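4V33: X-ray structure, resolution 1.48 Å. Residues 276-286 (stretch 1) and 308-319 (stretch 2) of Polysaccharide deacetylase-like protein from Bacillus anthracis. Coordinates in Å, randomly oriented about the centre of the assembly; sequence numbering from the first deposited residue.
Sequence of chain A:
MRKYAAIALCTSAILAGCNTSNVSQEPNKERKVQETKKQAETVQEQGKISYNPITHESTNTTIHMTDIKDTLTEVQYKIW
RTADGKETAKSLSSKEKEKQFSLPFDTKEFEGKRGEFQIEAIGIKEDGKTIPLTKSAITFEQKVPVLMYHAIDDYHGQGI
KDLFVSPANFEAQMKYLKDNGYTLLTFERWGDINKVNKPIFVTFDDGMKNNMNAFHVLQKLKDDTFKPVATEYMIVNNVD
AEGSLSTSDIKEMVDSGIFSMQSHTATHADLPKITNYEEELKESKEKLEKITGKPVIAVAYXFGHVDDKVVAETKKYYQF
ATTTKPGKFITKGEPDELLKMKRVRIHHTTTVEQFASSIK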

ATOM      1  N   ASN A 276       9.685 -22.276 -18.585  1.00 21.49           N
ATOM      2  CA  ASN A 276       9.234 -21.296 -19.571  1.00 19.71           C
ATOM      3  C   ASN A 276       8.875 -19.955 -18.943  1.00 19.27           C
ATOM      4  O   ASN A 276       7.725 -19.499 -18.983  1.00 19.54           O
ATOM      5  N   TYR A 277       9.884 -19.314 -18.363  1.00 18.62           N
ATOM      6  CA  TYR A 277       9.654 -18.083 -17.623  1.00 18.95           C
ATOM      7  C   TYR A 277       9.197 -16.935 -18.523  1.00 17.59           C
ATOM      8  O   TYR A 277       8.361 -16.134 -18.116  1.00 19.20           O
ATOM      9  N   GLU A 278       9.724 -16.854 -19.745  1.00 18.47           N
ATOM     10  CA  GLU A 278       9.276 -15.786 -20.633  1.00 21.95           C
ATOM     11  C   GLU A 278       7.782 -15.928 -20.919  1.00 21.05           C
ATOM     12  O   GLU A 278       7.027 -14.960 -20.840  1.00 21.78           O
ATOM     13  N   GLU A 279       7.347 -17.143 -21.226  1.00 20.37           N
ATOM     14  CA  GLU A 279       5.933 -17.359 -21.504  1.00 20.08           C
ATOM     15  C   GLU A 279       5.052 -17.078 -20.283  1.00 18.42           C
ATOM     16  O   GLU A 279       4.021 -16.418 -20.392  1.00 19.50           O
ATOM     17  N   GLU A 280       5.457 -17.566 -19.118  1.00 17.68           N
ATOM     18  CA  GLU A 280       4.604 -17.468 -17.927  1.00 15.53           C
ATOM     19  C   GLU A 280       4.605 -16.095 -17.269  1.00 16.10           C
ATOM     20  O   GLU A 280       3.602 -15.690 -16.674  1.00 16.70           O
ATOM     21  N   LEU A 281       5.735 -15.393 -17.353  1.00 17.49           N
ATOM     22  CA  LEU A 281       5.902 -14.132 -16.625  1.00 17.44           C
ATOM     23  C   LEU A 281       5.917 -12.910 -17.540  1.00 17.31           C
ATOM     24  O   LEU A 281       5.254 -11.907 -17.274  1.00 20.00           O
ATOM     25  N   LYS A 282       6.684 -12.989 -18.619  1.00 17.72           N
ATOM     26  CA  LYS A 282       6.832 -11.868 -19.529  1.00 19.08           C
ATOM     27  C   LYS A 282       5.643 -11.734 -20.488  1.00 20.19           C
ATOM     28  O   LYS A 282       5.059 -10.660 -20.620  1.00 20.08           O
ATOM     29  N   GLU A 283       5.287 -12.825 -21.158  1.00 21.07           N
ATOM     30  CA  GLU A 283       4.249 -12.758 -22.183  1.00 20.08           C
ATOM     31  C   GLU A 283       2.843 -12.619 -21.596  1.00 20.86           C
ATOM     32  O   GLU A 283       1.941 -12.074 -22.237  1.00 21.10           O
ATOM     33  N   SER A 284       2.658 -13.102 -20.372  1.00 19.30           N
ATOM     34  CA  SER A 284       1.392 -12.913 -19.673  1.00 17.69           C
ATOM     35  C   SER A 284       1.189 -11.428 -19.393  1.00 17.88           C
ATOM     36  O   SER A 284       0.113 -10.879 -19.642  1.00 19.18           O
ATOM     37  N   LYS A 285       2.234 -10.778 -18.889  1.00 17.79           N
ATOM     38  CA  LYS A 285       2.210  -9.333 -18.665  1.00 18.86           C
ATOM     39  C   LYS A 285       1.877  -8.577 -19.949  1.00 19.69           C
ATOM     40  O   LYS A 285       1.016  -7.697 -19.959  1.00 20.25           O
ATOM     41  N   GLU A 286       2.559  -8.928 -21.036  1.00 19.63           N
ATOM     42  CA  GLU A 286       2.352  -8.249 -22.313  1.00 20.02           C
ATOM     43  C   GLU A 286       0.930  -8.433 -22.847  1.00 20.06           C
ATOM     44  O   GLU A 286       0.316  -7.479 -23.328  1.00 23.92           O
ATOM     45  N   ASP A 308      14.599 -18.205  -4.602  1.00 24.28           N
ATOM     46  CA  ASP A 308      15.466 -17.145  -5.107  1.00 27.47           C
ATOM     47  C   ASP A 308      15.499 -17.096  -6.633  1.00 23.58           C
ATOM     48  O   ASP A 308      15.555 -16.015  -7.221  1.00 23.68           O
ATOM     49  N   LYS A 309      15.467 -18.266  -7.268  1.00 24.38           N
ATOM     50  CA  LYS A 309      15.452 -18.347  -8.723  1.00 24.48           C
ATOM     51  C   LYS A 309      14.201 -17.683  -9.293  1.00 22.90           C
ATOM     52  O   LYS A 309      14.277 -16.923 -10.259  1.00 23.72           O
ATOM     53  N   VAL A 310      13.054 -17.975  -8.691  1.00 19.45           N
ATOM     54  CA  VAL A 310      11.790 -17.392  -9.132  1.00 19.04           C
ATOM     55  C   VAL A 310      11.775 -15.881  -8.930  1.00 20.11           C
ATOM     56  O   VAL A 310      11.302 -15.147  -9.797  1.00 20.66           O
ATOM     57  N   VAL A 311      12.288 -15.416  -7.791  1.00 18.54           N
ATOM     58  CA  VAL A 311      12.378 -13.977  -7.545  1.00 19.07           C
ATOM     59  C   VAL A 311      13.230 -13.299  -8.613  1.00 20.53           C
ATOM     60  O   VAL A 311      12.852 -12.257  -9.149  1.00 20.63           O
ATOM     61  N   ALA A 312      14.374 -13.894  -8.932  1.00 21.13           N
ATOM     62  CA  ALA A 312      15.253 -13.307  -9.936  1.00 20.64           C
ATOM     63  C   ALA A 312      14.600 -13.237 -11.319  1.00 20.03           C
ATOM     64  O   ALA A 312      14.793 -12.263 -12.050  1.00 24.42           O
ATOM     65  N   GLU A 313      13.829 -14.264 -11.678  1.00 20.60           N
ATOM     66  CA  GLU A 313      13.128 -14.246 -12.958  1.00 20.68           C
ATOM     67  C   GLU A 313      12.018 -13.197 -12.937  1.00 20.69           C
ATOM     68  O   GLU A 313      11.857 -12.426 -13.887  1.00 22.07           O
ATOM     69  N   THR A 314      11.271 -13.164 -11.837  1.00 18.91           N
ATOM     70  CA  THR A 314      10.163 -12.235 -11.680  1.00 19.24           C
ATOM     71  C   THR A 314      10.642 -10.783 -11.749  1.00 20.05           C
ATOM     72  O   THR A 314       9.967  -9.932 -12.329  1.00 18.88           O
ATOM     73  N   LYS A 315      11.824 -10.525 -11.190  1.00 17.91           N
ATOM     74  CA  LYS A 315      12.403  -9.184 -11.115  1.00 19.81           C
ATOM     75  C   LYS A 315      12.626  -8.590 -12.507  1.00 22.55           C
ATOM     76  O   LYS A 315      12.650  -7.372 -12.679  1.00 22.09           O
ATOM     77  N   LYS A 316      12.801  -9.457 -13.498  1.00 22.33           N
ATOM     78  CA  LYS A 316      13.010  -8.998 -14.867  1.00 21.16           C
ATOM     79  C   LYS A 316      11.787  -8.277 -15.435  1.00 22.37           C
ATOM     80  O   LYS A 316      11.917  -7.433 -16.333  1.00 25.67           O
ATOM     81  N   TYR A 317      10.608  -8.604 -14.907  1.00 20.24           N
ATOM     82  CA  TYR A 317       9.353  -8.222 -15.552  1.00 21.03           C
ATOM     83  C   TYR A 317       8.369  -7.457 -14.676  1.00 19.94           C
ATOM     84  O   TYR A 317       7.531  -6.727 -15.194  1.00 22.46           O
ATOM     85  N   TYR A 318       8.470  -7.632 -13.362  1.00 19.06           N
ATOM     86  CA  TYR A 318       7.505  -7.046 -12.431  1.00 19.48           C
ATOM     87  C   TYR A 318       8.202  -6.236 -11.350  1.00 18.38           C
ATOM     88  O   TYR A 318       9.302  -6.583 -10.927  1.00 20.13           O
ATOM     89  N   GLN A 319       7.557  -5.161 -10.898  1.00 17.90           N
ATOM     90  CA  GLN A 319       8.064  -4.377  -9.782  1.00 21.51           C
ATOM     91  C   GLN A 319       7.607  -4.946  -8.437  1.00 19.82           C
ATOM     92  O   GLN A 319       8.278  -4.750  -7.420  1.00 20.80           O
TER

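Packing of helix 277-286 against stretch 2, which is helical from Asp-308, in the polysaccharide deacetylase-like protein. The two helix axes run in broadly the same direction, 34° apart, and approach to 10.3 Å; 582 Å² of surface is buried, counting both sides. Asn-276 (chi1 p) sits at the N-cap position but makes no capping bond and stays out of reach of stretch 2; its ND2 instead donates to Glu-279 OE1 at 3.2 Å. Tyr-277 is the first residue to point toward the partner. Its m rotamer lays the ring against Glu-313, whose chi1 and chi2 are both m, so that Glu-313 CG stands over one ring face, 3.8 Å from the centroid of the Tyr-277 ring, in a CH-pi contact. The same ring meets the aliphatic part of Lys-309 (Tyr-277 CE2 to Lys-309 CE, 4.0 Å), and its hydroxyl end reaches Val-310 (Tyr-277 OH to Val-310 CG2, 4.1 Å) while being hydrogen-bonded elsewhere in the structure. The Glu-313 carboxylate is held within its own stretch by two salt bridges, Lys-309 NZ to Glu-313 OE2 at 2.7 Å and Lys-316 NZ to Glu-313 OE1 at 2.9 Å, while its CB and CG pack against stretch 1. Glu-278, pointing sideways, adds a marginal contact from its CG to Tyr-317 OH at 3.7 Å, whereas Glu-279 and Glu-280 take no part. Leu-281 (m, t) points toward stretch 2, which covers 84 Å² of it: its CD1 lies 4.0 Å from Glu-313 CB and 3.9 Å from Thr-314 OG1, its CB lies 3.7 Å from Tyr-317 CD2, and its CD2 lies 4.0 Å from Tyr-318 CE2. Thr-314 (m) turns its hydroxyl back to its own helix, OG1 donating to Val-310 O at 2.7 Å. A wider pi-type turn spans 278-282. Lys-282 leaves the helix sideways in an extended t, t, t, m conformation; its CB sits over one face of the Tyr-317 ring, 3.6 Å from the centroid, and its CD is 3.6 Å from Tyr-317 CE1. The end of the chain then leads away from stretch 2, where Lys-282 NZ forms a salt bridge with Glu-286 OE2 at 3.0 Å. Glu-283 points away. Ser-284 (p) donates from OG to Glu-280 O at 2.7 Å, and the same OG lies 3.3 Å from Tyr-318 OH. That tyrosine (m) has a CB directed sideways, but its end comes nearer to stretch 1, bringing Tyr-318 OH to 2.7 Å from Leu-281 O in a weak hydrogen bond and to 3.5 Å from Lys-285 CB. Lys-285 closes the contact: all four chi angles are t, and this straight chain carries its NZ to Tyr-317 O, a hydrogen bond of 3.0 Å. Water 1 reinforces the link, accepting from Lys-285 NZ at 2.9 Å and donating to Tyr-317 O at 2.6 Å.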

ATOM      1  CB  ASN A 276       8.109 -21.853 -20.468  1.00 21.49           C
ATOM      2  CG  ASN A 276       6.873 -22.269 -19.690  1.00 21.90           C
ATOM      3  OD1 ASN A 276       6.955 -22.748 -18.554  1.00 22.75           O
ATOM      4  ND2 ASN A 276       5.709 -22.085 -20.305  1.00 21.76           N
ATOM      5  CB  TYR A 277      10.891 -17.709 -16.789  1.00 21.50           C
ATOM      6  CG  TYR A 277      11.109 -18.658 -15.624  1.00 21.97           C
ATOM      7  CD1 TYR A 277      10.221 -18.679 -14.557  1.00 25.73           C
ATOM      8  CD2 TYR A 277      12.188 -19.541 -15.597  1.00 28.42           C
ATOM      9  CE1 TYR A 277      10.394 -19.540 -13.487  1.00 29.90           C
ATOM     10  CE2 TYR A 277      12.372 -20.418 -14.520  1.00 25.69           C
ATOM     11  CZ  TYR A 277      11.466 -20.406 -13.470  1.00 24.92           C
ATOM     12  OH  TYR A 277      11.613 -21.265 -12.388  1.00 26.49           O
ATOM     13  CB  GLU A 278      10.083 -15.741 -21.930  1.00 21.84           C
ATOM     14  CG  GLU A 278      11.505 -15.255 -21.726  1.00 23.46           C
ATOM     15  CD  GLU A 278      12.177 -14.836 -23.015  1.00 29.84           C
ATOM     16  OE1 GLU A 278      11.472 -14.575 -24.015  1.00 29.21           O
ATOM     17  OE2 GLU A 278      13.422 -14.773 -23.024  1.00 30.22           O
ATOM     18  CB  GLU A 279       5.683 -18.784 -22.016  1.00 19.27           C
ATOM     19  CG  GLU A 279       4.231 -19.026 -22.373  1.00 22.63           C
ATOM     20  CD  GLU A 279       3.998 -20.346 -23.068  1.00 27.11           C
ATOM     21  OE1 GLU A 279       4.966 -21.125 -23.234  1.00 24.27           O
ATOM     22  OE2 GLU A 279       2.829 -20.600 -23.442  1.00 28.79           O
ATOM     23  CB  GLU A 280       5.000 -18.525 -16.899  1.00 17.02           C
ATOM     24  CG  GLU A 280       4.578 -19.935 -17.285  1.00 15.41           C
ATOM     25  CD  GLU A 280       3.055 -20.150 -17.236  1.00 16.60           C
ATOM     26  OE1 GLU A 280       2.305 -19.324 -16.664  1.00 16.56           O
ATOM     27  OE2 GLU A 280       2.612 -21.179 -17.785  1.00 21.68           O
ATOM     28  CB  LEU A 281       7.194 -14.166 -15.797  1.00 18.38           C
ATOM     29  CG  LEU A 281       7.234 -15.155 -14.629  1.00 16.51           C
ATOM     30  CD1 LEU A 281       8.631 -15.254 -14.048  1.00 19.67           C
ATOM     31  CD2 LEU A 281       6.225 -14.764 -13.544  1.00 16.70           C
ATOM     32  CB  LYS A 282       8.144 -12.020 -20.303  1.00 20.31           C
ATOM     33  CG  LYS A 282       8.437 -10.930 -21.294  1.00 26.90           C
ATOM     34  CD  LYS A 282       9.735 -11.275 -22.007  1.00 26.64           C
ATOM     35  CE  LYS A 282       9.889 -10.493 -23.277  1.00 37.26           C
ATOM     36  NZ  LYS A 282       8.925 -10.896 -24.347  1.00 35.24           N
ATOM     37  CB  GLU A 283       4.371 -13.956 -23.142  1.00 18.66           C
ATOM     38  CG  GLU A 283       5.731 -13.961 -23.854  1.00 22.40           C
ATOM     39  CD  GLU A 283       5.989 -15.175 -24.728  1.00 28.55           C
ATOM     40  OE1 GLU A 283       5.100 -16.045 -24.863  1.00 29.78           O
ATOM     41  OE2 GLU A 283       7.101 -15.246 -25.291  1.00 31.99           O
ATOM     42  CB  SER A 284       1.356 -13.724 -18.374  1.00 20.37           C
ATOM     43  OG  SER A 284       2.455 -13.402 -17.536  1.00 20.30           O
ATOM     44  CB  LYS A 285       3.565  -8.870 -18.127  1.00 18.66           C
ATOM     45  CG  LYS A 285       3.786  -7.367 -18.183  1.00 21.16           C
ATOM     46  CD  LYS A 285       5.190  -7.018 -17.728  1.00 26.64           C
ATOM     47  CE  LYS A 285       5.497  -5.548 -17.980  1.00 30.17           C
ATOM     48  NZ  LYS A 285       6.933  -5.238 -17.713  1.00 40.90           N
ATOM     49  CB  GLU A 286       3.383  -8.719 -23.346  1.00 22.62           C
ATOM     50  CG  GLU A 286       4.806  -8.399 -22.945  1.00 28.10           C
ATOM     51  CD  GLU A 286       5.842  -9.077 -23.823  1.00 37.79           C
ATOM     52  OE1 GLU A 286       5.475  -9.972 -24.618  1.00 36.85           O
ATOM     53  OE2 GLU A 286       7.029  -8.708 -23.708  1.00 43.34           O
ATOM     54  CB  ASP A 308      16.890 -17.288  -4.558  1.00 29.56           C
ATOM     55  CG  ASP A 308      16.992 -16.910  -3.091  1.00 35.66           C
ATOM     56  OD1 ASP A 308      16.042 -16.297  -2.558  1.00 35.92           O
ATOM     57  OD2 ASP A 308      18.037 -17.221  -2.475  1.00 41.31           O
ATOM     58  CB  LYS A 309      15.528 -19.805  -9.183  1.00 29.69           C
ATOM     59  CG  LYS A 309      15.202 -20.018 -10.654  1.00 32.76           C
ATOM     60  CD  LYS A 309      16.344 -19.594 -11.549  1.00 44.28           C
ATOM     61  CE  LYS A 309      15.995 -19.742 -13.025  1.00 44.31           C
ATOM     62  NZ  LYS A 309      16.981 -19.045 -13.896  1.00 45.43           N
ATOM     63  CB  VAL A 310      10.578 -18.047  -8.432  1.00 19.44           C
ATOM     64  CG1 VAL A 310       9.275 -17.302  -8.751  1.00 19.22           C
ATOM     65  CG2 VAL A 310      10.464 -19.507  -8.851  1.00 23.56           C
ATOM     66  CB  VAL A 311      12.947 -13.647  -6.142  1.00 19.24           C
ATOM     67  CG1 VAL A 311      13.199 -12.144  -6.000  1.00 20.45           C
ATOM     68  CG2 VAL A 311      11.991 -14.101  -5.060  1.00 19.43           C
ATOM     69  CB  ALA A 312      16.563 -14.052  -9.998  1.00 20.93           C
ATOM     70  CB  GLU A 313      12.550 -15.630 -13.292  1.00 22.34           C
ATOM     71  CG  GLU A 313      13.602 -16.707 -13.557  1.00 21.32           C
ATOM     72  CD  GLU A 313      14.341 -16.521 -14.873  1.00 33.36           C
ATOM     73  OE1 GLU A 313      13.965 -15.637 -15.669  1.00 27.54           O
ATOM     74  OE2 GLU A 313      15.310 -17.274 -15.115  1.00 33.73           O
ATOM     75  CB  THR A 314       9.421 -12.521 -10.363  1.00 19.35           C
ATOM     76  OG1 THR A 314       8.982 -13.886 -10.373  1.00 18.22           O
ATOM     77  CG2 THR A 314       8.200 -11.613 -10.193  1.00 18.76           C
ATOM     78  CB  LYS A 315      13.746  -9.247 -10.373  1.00 20.64           C
ATOM     79  CG  LYS A 315      14.358  -7.895 -10.053  1.00 23.25           C
ATOM     80  CD  LYS A 315      15.550  -8.038  -9.121  1.00 26.08           C
ATOM     81  CE  LYS A 315      16.084  -6.675  -8.690  1.00 27.84           C
ATOM     82  NZ  LYS A 315      17.226  -6.800  -7.739  1.00 30.43           N
ATOM     83  CB  LYS A 316      13.366 -10.177 -15.770  1.00 21.84           C
ATOM     84  CG  LYS A 316      14.660 -10.877 -15.400  1.00 22.16           C
ATOM     85  CD  LYS A 316      14.831 -12.153 -16.215  1.00 23.26           C
ATOM     86  CE  LYS A 316      16.085 -12.902 -15.794  1.00 29.53           C
ATOM     87  NZ  LYS A 316      16.271 -14.153 -16.586  1.00 30.28           N
ATOM     88  CB  TYR A 317       8.655  -9.469 -16.108  1.00 21.19           C
ATOM     89  CG  TYR A 317       9.592 -10.350 -16.902  1.00 20.92           C
ATOM     90  CD1 TYR A 317      10.227  -9.861 -18.038  1.00 21.71           C
ATOM     91  CD2 TYR A 317       9.864 -11.652 -16.507  1.00 22.25           C
ATOM     92  CE1 TYR A 317      11.096 -10.648 -18.765  1.00 23.07           C
ATOM     93  CE2 TYR A 317      10.730 -12.452 -17.235  1.00 21.88           C
ATOM     94  CZ  TYR A 317      11.347 -11.938 -18.362  1.00 20.65           C
ATOM     95  OH  TYR A 317      12.215 -12.710 -19.108  1.00 23.96           O
ATOM     96  CB  TYR A 318       6.665  -8.143 -11.768  1.00 17.26           C
ATOM     97  CG  TYR A 318       5.827  -8.942 -12.738  1.00 17.02           C
ATOM     98  CD1 TYR A 318       4.588  -8.470 -13.160  1.00 15.58           C
ATOM     99  CD2 TYR A 318       6.281 -10.157 -13.243  1.00 19.37           C
ATOM    100  CE1 TYR A 318       3.816  -9.182 -14.046  1.00 16.18           C
ATOM    101  CE2 TYR A 318       5.516 -10.884 -14.133  1.00 17.51           C
ATOM    102  CZ  TYR A 318       4.283 -10.391 -14.530  1.00 16.78           C
ATOM    103  OH  TYR A 318       3.502 -11.095 -15.419  1.00 16.68           O
ATOM    104  CB  GLN A 319       7.592  -2.927  -9.884  1.00 19.40           C
ATOM    105  CG  GLN A 319       8.088  -2.183 -11.098  1.00 30.67           C
ATOM    106  CD  GLN A 319       7.378  -0.858 -11.263  1.00 37.13           C
ATOM    107  OE1 GLN A 319       6.995  -0.480 -12.371  1.00 41.18           O
ATOM    108  NE2 GLN A 319       7.185  -0.151 -10.153  1.00 29.42           N
TER
HETATM  109  O   HOH W   1       6.084  -4.570 -15.044  0.55 25.46           O